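PDB 3TOY: mandelate racemase/muconate lactonizing enzyme family protein from Bradyrhizobium sp. ORS 278, which is a member of the mandelate racemase/muconate lactonizing enzyme family of the enolase superfamily, with an N-terminal capping domain joined to a metal-binding barrel domain. Local coordinates for residues Arg43-Ala48 / Glu341-Ala346; Ala201-Leu206 / Ala234-Tyr239; Glu228-Ile233 / Arg260-Ile265. All blocks are in the same frame, centred on the assembly; numbering follows the deposited sequence. Where two conformers were deposited one is given.

Contact 1. Residues Arg43-Ala48 / Glu341-Ala346; sequences RPLRNA and EVLDFA
Leu45 and Leu343 meet at the seam between the N-terminal domain and the barrel domain, the first on the last part of strand 29-47, the second just past the short barrel strand 340-342. The two leucines reach toward each other tip to tip, Leu45 CD1 lying 3.7 Å from Leu343 CD1. This methyl contact spans backbones that stay well apart: even their nearest CA atoms, Leu45 CA and Leu343 CA, are 10.1 Å distant. Leu343 gets there because its CG stands anti to the backbone N (chi1 -177°), which carries the branch out from a chain that otherwise runs past. Leu45 CD1 also comes to 4.3 Å from Phe345 CE1, approaching the ring obliquely, while Leu343 CD2 is 3.9 Å from Phe345 CZ. One methyl of Leu45 thus faces a small apolar cluster made of the second leucine and the phenyl ring, and the contact is apolar, burying a modest 95 Å². In enolase-superfamily proteins the N-terminal alpha+beta domain packs on the modified barrel as a cap, and this contact lies on that interface. The phenyl ring extends it: Phe345 stacks with Phe75 and packs on Ile52 and Leu57 of strand 50-64, whereas the backbone of Leu45 pairs with Ile52 in the antiparallel sheet. The other methyl of Leu45 turns to its own chain, CD2 lying at the edge of the Arg43 guanidinium, 3.9 Å from Arg43 NH1, although that arginine is poorly ordered. On the barrel side, Val342 pairs through its backbone with Tyr160 and Ser162 of strand 157-162, and the buried carboxylate of Glu341 is held by a salt bridge from Lys188 and by hydrogen bonds from Ser162 and Ile322 N.

Contact 2. Residues Ala201-Leu206 / Ala234-Tyr239; sequences AMIKGL and ARLADY
Ile203 begins the contact, its CG2 methyl set against the root of Tyr239: CG2 lies 3.5 Å from Tyr239 CB and 3.6 Å from Tyr239 CG. With CG2 anti to the backbone N and CG1 beside it, the two branches divide the work. CG1 reaches Leu236, its distance to Leu236 CD2 a looser 4.3 Å. One residue on, Lys204 uses only the base of its side chain. Its CB is 3.7 Å from Tyr239 CE1, approaching the ring obliquely, and the backbone Lys204 N sits 4.2 Å above one face of the ring, offset toward the rim. Beyond CG the extended lysine chain leads its amine away from the contact. The phenol is fixed at its far end by a hydrogen bond between Tyr239 OH and Glu200, one turn before Lys204, and Tyr239 O binds Arg207 NE, so helix 196-210 grips this tyrosine from both ends. Helices 196-210 and 226-236 are successive outer helices of the barrel, joined through strand 215-219; on their inner side Met202 and Leu236 both rest on Leu218 of that strand.

Contact 3. Residues Glu228-Ile233 / Arg260-Ile265; sequences EATRRI and RERSEI. With CA (calcium ion), chain I; P4C (O-acetaldehydyl-hexaethylene glycol), chain N.
Ile233 supplies the apolar part of the contact, its CG2 methyl pointing at the chain that leaves helix 253-262. CG2 lies 3.7 Å from Ile265 CD1, the two side chains crossing at a slant, and 3.3 Å from Ser263 OG. Thr230 and Arg262 cross at about a right angle, Thr230 CG2 lying 3.9 Å from Arg262 NH1. Among the polar bonds, Ser263 OG, placed anti to the backbone N (chi1 -180°), donates to Ile265 O over 2.6 Å, in the carbonyl plane and on a lone pair; this ties down the turn against which Ile233 packs. The ionic bonds lie on the far side of helix 226-236. Arg231 grips Glu228 side-on through NE and NH2, while Arg232 NE gives Glu228 OE2 a nearly straight 2.8 Å bond (173°) on its anti lone pair, Arg231 NH2 taking the syn one. P4C O19 lies 3.4 Å above the centre of the Arg231 guanidinium. A calcium ion is bound where helix 253-262 ends, by Arg260 O at 2.4 Å, by Ser263 O and by three waters, one of which donates to Ile265 O. Around this pair of consecutive barrel helices, Ile233 and Ile265 both cover Ile244 of strand 243-245, Arg232 bridges to Asp199 on helix 196-210, and Arg262 packs on Ser263 of a neighbouring subunit.

Contacts 2 and 3 are neighbouring joints along the barrel wall, sharing helix 226-236: its end faces helix 196-210 in contact 2, and its middle faces the end of helix 253-262 in contact 3. Their centres are 13 Å apart and they touch, Ala237 CA packing on Ile265 CD1 at 3.8 Å. Contact 1 lies nearer the centre of the folded chain, its centre 21 Å from that of contact 2 and 25 Å from that of contact 3. Two separate calcium ions are involved: contact 3 holds one at the end of helix 253-262, while the ion about 8 Å from the Leu343 side chain is probably that bound by Asp219, Glu245 and Glu271.

Contact 1. Residues Arg43-Ala48 / Glu341-Ala346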
# COMPACT_ATOMS: atom_id res chain seq x y z
N ARG A 43 47.65 11.26 8.72
CA ARG A 43 46.69 12.34 8.95
C ARG A 43 45.52 11.86 9.79
O ARG A 43 44.86 10.88 9.43
CB ARG A 43 46.19 12.88 7.60
CG ARG A 43 45.17 14.00 7.70
CD ARG A 43 44.67 14.40 6.32
NE ARG A 43 43.54 15.32 6.40
CZ ARG A 43 42.30 14.95 6.71
NH1 ARG A 43 42.02 13.68 6.97
NH2 ARG A 43 41.33 15.86 6.75
N PRO A 44 45.26 12.54 10.91
CA PRO A 44 44.10 12.24 11.75
C PRO A 44 42.80 12.40 10.95
O PRO A 44 42.66 13.33 10.15
CB PRO A 44 44.18 13.29 12.87
CG PRO A 44 45.09 14.37 12.33
CD PRO A 44 46.07 13.64 11.47
N LEU A 45 41.87 11.48 11.17
CA LEU A 45 40.57 11.52 10.50
C LEU A 45 39.48 11.95 11.47
O LEU A 45 38.96 11.16 12.24
CB LEU A 45 40.26 10.15 9.91
CG LEU A 45 41.28 9.70 8.87
CD1 LEU A 45 41.57 8.20 8.98
CD2 LEU A 45 40.80 10.06 7.47
N ARG A 46 39.15 13.23 11.44
CA ARG A 46 38.12 13.75 12.32
C ARG A 46 36.74 13.44 11.75
O ARG A 46 36.49 13.66 10.56
CB ARG A 46 38.30 15.26 12.52
CG ARG A 46 37.06 15.99 13.03
CD ARG A 46 36.75 15.70 14.49
NE ARG A 46 35.52 16.37 14.89
CZ ARG A 46 34.79 16.05 15.96
NH1 ARG A 46 35.18 15.06 16.75
NH2 ARG A 46 33.68 16.73 16.22
N ASN A 47 35.85 12.94 12.60
CA ASN A 47 34.45 12.70 12.20
C ASN A 47 33.48 13.35 13.17
O ASN A 47 33.91 14.01 14.13
CB ASN A 47 34.16 11.20 12.02
CG ASN A 47 34.28 10.40 13.31
OD1 ASN A 47 33.46 10.53 14.23
ND2 ASN A 47 35.28 9.50 13.36
N ALA A 48 32.18 13.19 12.93
CA ALA A 48 31.17 13.83 13.78
C ALA A 48 31.17 13.32 15.22
O ALA A 48 30.67 13.99 16.13
CB ALA A 48 29.76 13.69 13.16
N GLU A 341 36.47 2.01 -1.63
CA GLU A 341 36.90 3.05 -0.70
C GLU A 341 38.37 2.87 -0.31
O GLU A 341 38.74 1.84 0.26
CB GLU A 341 36.11 3.00 0.61
CG GLU A 341 36.47 4.16 1.58
CD GLU A 341 35.63 4.18 2.84
OE1 GLU A 341 35.05 3.12 3.22
OE2 GLU A 341 35.56 5.25 3.46
N VAL A 342 39.18 3.89 -0.56
CA VAL A 342 40.59 3.79 -0.15
C VAL A 342 40.81 4.56 1.13
O VAL A 342 40.80 5.79 1.14
CB VAL A 342 41.55 4.32 -1.22
CG1 VAL A 342 42.99 4.33 -0.69
CG2 VAL A 342 41.44 3.48 -2.49
N LEU A 343 40.94 3.81 2.22
CA LEU A 343 41.40 4.32 3.51
C LEU A 343 42.37 3.26 4.02
O LEU A 343 41.97 2.14 4.32
CB LEU A 343 40.22 4.50 4.46
CG LEU A 343 40.43 5.10 5.86
CD1 LEU A 343 41.49 6.18 5.87
CD2 LEU A 343 39.10 5.64 6.39
N ASP A 344 43.65 3.61 4.09
CA ASP A 344 44.69 2.60 4.28
C ASP A 344 45.16 2.50 5.73
O ASP A 344 46.11 3.17 6.13
CB ASP A 344 45.87 2.94 3.35
CG ASP A 344 46.90 1.82 3.27
OD1 ASP A 344 46.66 0.72 3.80
OD2 ASP A 344 47.96 2.05 2.65
N PHE A 345 44.50 1.65 6.51
CA PHE A 345 44.90 1.44 7.90
C PHE A 345 46.01 0.40 8.04
O PHE A 345 46.79 0.45 9.00
CB PHE A 345 43.72 0.96 8.77
CG PHE A 345 42.66 2.00 9.02
CD1 PHE A 345 42.94 3.13 9.78
CD2 PHE A 345 41.37 1.81 8.55
CE1 PHE A 345 41.96 4.09 10.02
CE2 PHE A 345 40.37 2.75 8.79
CZ PHE A 345 40.66 3.89 9.53
N ALA A 346 46.06 -0.54 7.11
CA ALA A 346 46.93 -1.71 7.27
C ALA A 346 48.26 -1.66 6.52
O ALA A 346 49.07 -2.59 6.67
CB ALA A 346 46.17 -2.98 6.91

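Contact 2. Residues Ala201-Leu206 / Ala234-Tyr239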
# COMPACT_ATOMS: atom_id res chain seq x y z
N ALA A 201 30.30 25.51 4.13
CA ALA A 201 31.60 26.17 3.93
C ALA A 201 32.62 25.15 3.43
O ALA A 201 33.33 25.38 2.45
CB ALA A 201 32.09 26.80 5.24
N MET A 202 32.69 24.01 4.11
CA MET A 202 33.65 22.97 3.73
C MET A 202 33.46 22.49 2.30
O MET A 202 34.42 22.44 1.53
CB MET A 202 33.57 21.77 4.66
CG MET A 202 34.60 20.69 4.29
SD MET A 202 34.42 19.18 5.25
CE MET A 202 33.09 18.37 4.34
N ILE A 203 32.23 22.15 1.94
CA ILE A 203 31.93 21.59 0.63
C ILE A 203 32.15 22.62 -0.46
O ILE A 203 32.72 22.33 -1.50
CB ILE A 203 30.46 21.15 0.55
CG1 ILE A 203 30.24 19.95 1.45
CG2 ILE A 203 30.07 20.87 -0.87
CD1 ILE A 203 31.05 18.74 1.01
N LYS A 204 31.68 23.83 -0.20
CA LYS A 204 31.85 24.91 -1.16
C LYS A 204 33.34 25.12 -1.45
O LYS A 204 33.75 25.32 -2.61
CB LYS A 204 31.22 26.20 -0.65
CG LYS A 204 31.33 27.35 -1.65
CD LYS A 204 30.84 28.67 -1.07
CE LYS A 204 30.79 29.73 -2.16
NZ LYS A 204 30.09 30.95 -1.70
N GLY A 205 34.14 25.10 -0.39
CA GLY A 205 35.59 25.26 -0.51
C GLY A 205 36.20 24.13 -1.32
O GLY A 205 37.01 24.35 -2.23
N LEU A 206 35.80 22.91 -1.00
CA LEU A 206 36.32 21.75 -1.73
C LEU A 206 35.96 21.78 -3.20
O LEU A 206 36.80 21.48 -4.06
CB LEU A 206 35.87 20.44 -1.09
CG LEU A 206 36.52 20.08 0.25
CD1 LEU A 206 35.78 18.91 0.91
CD2 LEU A 206 38.02 19.77 0.05
N ALA A 234 19.06 19.30 1.38
CA ALA A 234 18.47 20.21 0.39
C ALA A 234 19.37 21.43 0.15
O ALA A 234 19.45 21.97 -0.96
CB ALA A 234 17.10 20.66 0.83
N ARG A 235 20.04 21.86 1.20
CA ARG A 235 20.85 23.07 1.11
C ARG A 235 22.19 22.76 0.45
O ARG A 235 22.89 23.67 -0.02
CB ARG A 235 21.05 23.65 2.51
CG ARG A 235 19.73 24.09 3.14
CD ARG A 235 19.39 25.54 2.76
NE ARG A 235 20.34 26.46 3.39
CZ ARG A 235 20.16 27.03 4.58
NH1 ARG A 235 19.05 26.80 5.28
NH2 ARG A 235 21.10 27.82 5.09
N LEU A 236 22.56 21.48 0.41
CA LEU A 236 23.83 21.08 -0.20
C LEU A 236 23.69 20.58 -1.64
O LEU A 236 24.69 20.24 -2.31
CB LEU A 236 24.48 19.96 0.62
CG LEU A 236 24.94 20.35 2.03
CD1 LEU A 236 25.28 19.12 2.86
CD2 LEU A 236 26.14 21.30 1.92
N ALA A 237 22.47 20.51 -2.13
CA ALA A 237 22.24 19.91 -3.46
C ALA A 237 22.88 20.71 -4.63
O ALA A 237 23.02 20.19 -5.73
CB ALA A 237 20.76 19.69 -3.69
N ASP A 238 23.28 21.95 -4.39
CA ASP A 238 23.89 22.77 -5.43
C ASP A 238 25.36 22.45 -5.71
O ASP A 238 25.96 23.03 -6.61
CB ASP A 238 23.76 24.25 -5.09
CG ASP A 238 22.37 24.79 -5.34
OD1 ASP A 238 21.68 24.26 -6.24
OD2 ASP A 238 21.95 25.73 -4.63
N TYR A 239 25.95 21.55 -4.94
CA TYR A 239 27.37 21.28 -5.07
C TYR A 239 27.69 20.00 -5.82
O TYR A 239 28.85 19.60 -5.91
CB TYR A 239 28.03 21.29 -3.71
CG TYR A 239 27.85 22.63 -3.03
CD1 TYR A 239 28.63 23.72 -3.39
CD2 TYR A 239 26.88 22.81 -2.05
CE1 TYR A 239 28.47 24.95 -2.79
CE2 TYR A 239 26.71 24.04 -1.44
CZ TYR A 239 27.51 25.11 -1.82
OH TYR A 239 27.34 26.34 -1.21

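Contact 3. Residues Glu228-Ile233 / Arg260-Ile265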
# COMPACT_ATOMS: atom_id res chain seq x y z
N GLU A 228 16.68 16.82 10.30
CA GLU A 228 17.87 17.67 10.08
C GLU A 228 18.65 17.23 8.84
O GLU A 228 19.17 18.06 8.08
CB GLU A 228 18.76 17.72 11.31
CG GLU A 228 20.00 18.62 11.13
CD GLU A 228 19.68 20.12 10.96
OE1 GLU A 228 18.53 20.56 11.19
OE2 GLU A 228 20.62 20.88 10.62
N ALA A 229 18.75 15.92 8.63
CA ALA A 229 19.43 15.41 7.45
C ALA A 229 18.72 15.94 6.21
O ALA A 229 19.33 16.44 5.27
CB ALA A 229 19.46 13.89 7.45
N THR A 230 17.40 15.83 6.19
CA THR A 230 16.64 16.36 5.05
C THR A 230 16.91 17.85 4.79
O THR A 230 17.07 18.26 3.64
CB THR A 230 15.13 16.11 5.24
OG1 THR A 230 14.88 14.72 5.02
CG2 THR A 230 14.32 16.89 4.21
N ARG A 231 16.91 18.63 5.86
CA ARG A 231 17.17 20.07 5.78
C ARG A 231 18.58 20.35 5.22
O ARG A 231 18.74 21.16 4.32
CB ARG A 231 17.02 20.71 7.17
CG ARG A 231 16.82 22.22 7.10
CD ARG A 231 16.75 22.88 8.49
NE ARG A 231 18.03 22.72 9.18
CZ ARG A 231 19.01 23.62 9.11
NH1 ARG A 231 18.84 24.74 8.42
NH2 ARG A 231 20.16 23.40 9.74
N ARG A 232 19.59 19.68 5.76
CA ARG A 232 20.96 19.94 5.29
C ARG A 232 21.16 19.49 3.86
O ARG A 232 21.82 20.18 3.07
CB ARG A 232 21.98 19.23 6.17
CG ARG A 232 21.92 19.70 7.63
CD ARG A 232 23.27 19.57 8.35
NE ARG A 232 23.14 19.97 9.75
CZ ARG A 232 24.15 20.03 10.62
NH1 ARG A 232 25.39 19.75 10.24
NH2 ARG A 232 23.91 20.38 11.88
N ILE A 233 20.63 18.31 3.53
CA ILE A 233 20.80 17.78 2.18
C ILE A 233 20.23 18.72 1.12
O ILE A 233 20.86 18.95 0.08
CB ILE A 233 20.21 16.34 2.03
CG1 ILE A 233 21.01 15.37 2.92
CG2 ILE A 233 20.20 15.93 0.55
CD1 ILE A 233 20.37 13.94 3.03
N ARG A 260 15.80 9.29 2.39
CA ARG A 260 15.95 8.92 0.99
C ARG A 260 14.78 9.42 0.14
O ARG A 260 14.96 9.93 -0.97
CB ARG A 260 16.03 7.41 0.87
CG ARG A 260 16.24 6.91 -0.56
CD ARG A 260 16.07 5.41 -0.60
NE ARG A 260 16.14 4.91 -1.97
CZ ARG A 260 15.59 3.76 -2.37
NH1 ARG A 260 14.92 3.03 -1.50
NH2 ARG A 260 15.69 3.36 -3.63
N GLU A 261 13.57 9.22 0.66
CA GLU A 261 12.36 9.63 -0.07
C GLU A 261 12.33 11.13 -0.43
O GLU A 261 11.83 11.52 -1.49
CB GLU A 261 11.10 9.23 0.72
CG GLU A 261 10.73 7.74 0.51
CD GLU A 261 9.91 7.11 1.65
OE1 GLU A 261 9.07 7.82 2.26
OE2 GLU A 261 10.09 5.90 1.94
N ARG A 262 12.88 11.95 0.45
CA ARG A 262 12.87 13.40 0.26
C ARG A 262 14.16 13.93 -0.36
O ARG A 262 14.22 15.08 -0.81
CB ARG A 262 12.67 14.06 1.64
CG ARG A 262 11.22 13.94 2.18
CD ARG A 262 10.34 14.99 1.49
NE ARG A 262 9.69 15.87 2.46
CZ ARG A 262 10.06 17.12 2.73
NH1 ARG A 262 11.09 17.68 2.09
NH2 ARG A 262 9.40 17.83 3.64
N SER A 263 15.21 13.11 -0.39
CA SER A 263 16.53 13.61 -0.85
C SER A 263 16.69 13.67 -2.37
O SER A 263 16.33 12.73 -3.08
CB SER A 263 17.67 12.73 -0.29
OG SER A 263 18.93 13.23 -0.74
N GLU A 264 17.27 14.76 -2.86
CA GLU A 264 17.64 14.85 -4.27
C GLU A 264 19.08 14.34 -4.50
O GLU A 264 19.56 14.29 -5.63
CB GLU A 264 17.49 16.28 -4.78
CG GLU A 264 16.05 16.80 -4.78
CD GLU A 264 15.21 16.26 -5.93
OE1 GLU A 264 15.29 15.04 -6.23
OE2 GLU A 264 14.45 17.05 -6.54
N ILE A 265 19.76 13.95 -3.43
CA ILE A 265 21.10 13.37 -3.54
C ILE A 265 21.03 11.92 -3.10
O ILE A 265 20.35 11.62 -2.12
CB ILE A 265 22.10 14.11 -2.60
CG1 ILE A 265 22.03 15.63 -2.85
CG2 ILE A 265 23.53 13.55 -2.81
CD1 ILE A 265 22.95 16.47 -1.89
CA CA I . 15.63 10.27 -3.22
O1 P4C N . 15.69 17.97 13.60
C2 P4C N . 15.26 18.61 14.81
C3 P4C N . 16.46 19.25 15.48
O4 P4C N . 16.58 18.73 16.79
C5 P4C N . 17.86 18.96 17.36
C6 P4C N . 17.66 19.71 18.67
O7 P4C N . 17.38 21.08 18.38
C8 P4C N . 17.11 21.81 19.58
C9 P4C N . 16.79 23.25 19.24
O10 P4C N . 17.98 23.84 18.74
C11 P4C N . 17.81 25.23 18.55
C12 P4C N . 19.01 25.76 17.78
O13 P4C N . 19.24 24.91 16.65
C14 P4C N . 20.25 25.43 15.79
C15 P4C N . 20.23 24.64 14.49
O16 P4C N . 19.09 25.04 13.74
C17 P4C N . 18.65 24.05 12.80
C18 P4C N . 17.33 24.52 12.22
O19 P4C N . 17.52 25.71 11.46
C20 P4C N . 16.29 26.27 10.99
C21 P4C N . 16.54 27.63 10.33
O22 P4C N . 16.89 28.61 11.31
O HOH W 1 13.59 10.52 -4.02
O HOH W 2 17.87 9.84 -2.62
O HOH W 3 15.73 7.87 -4.04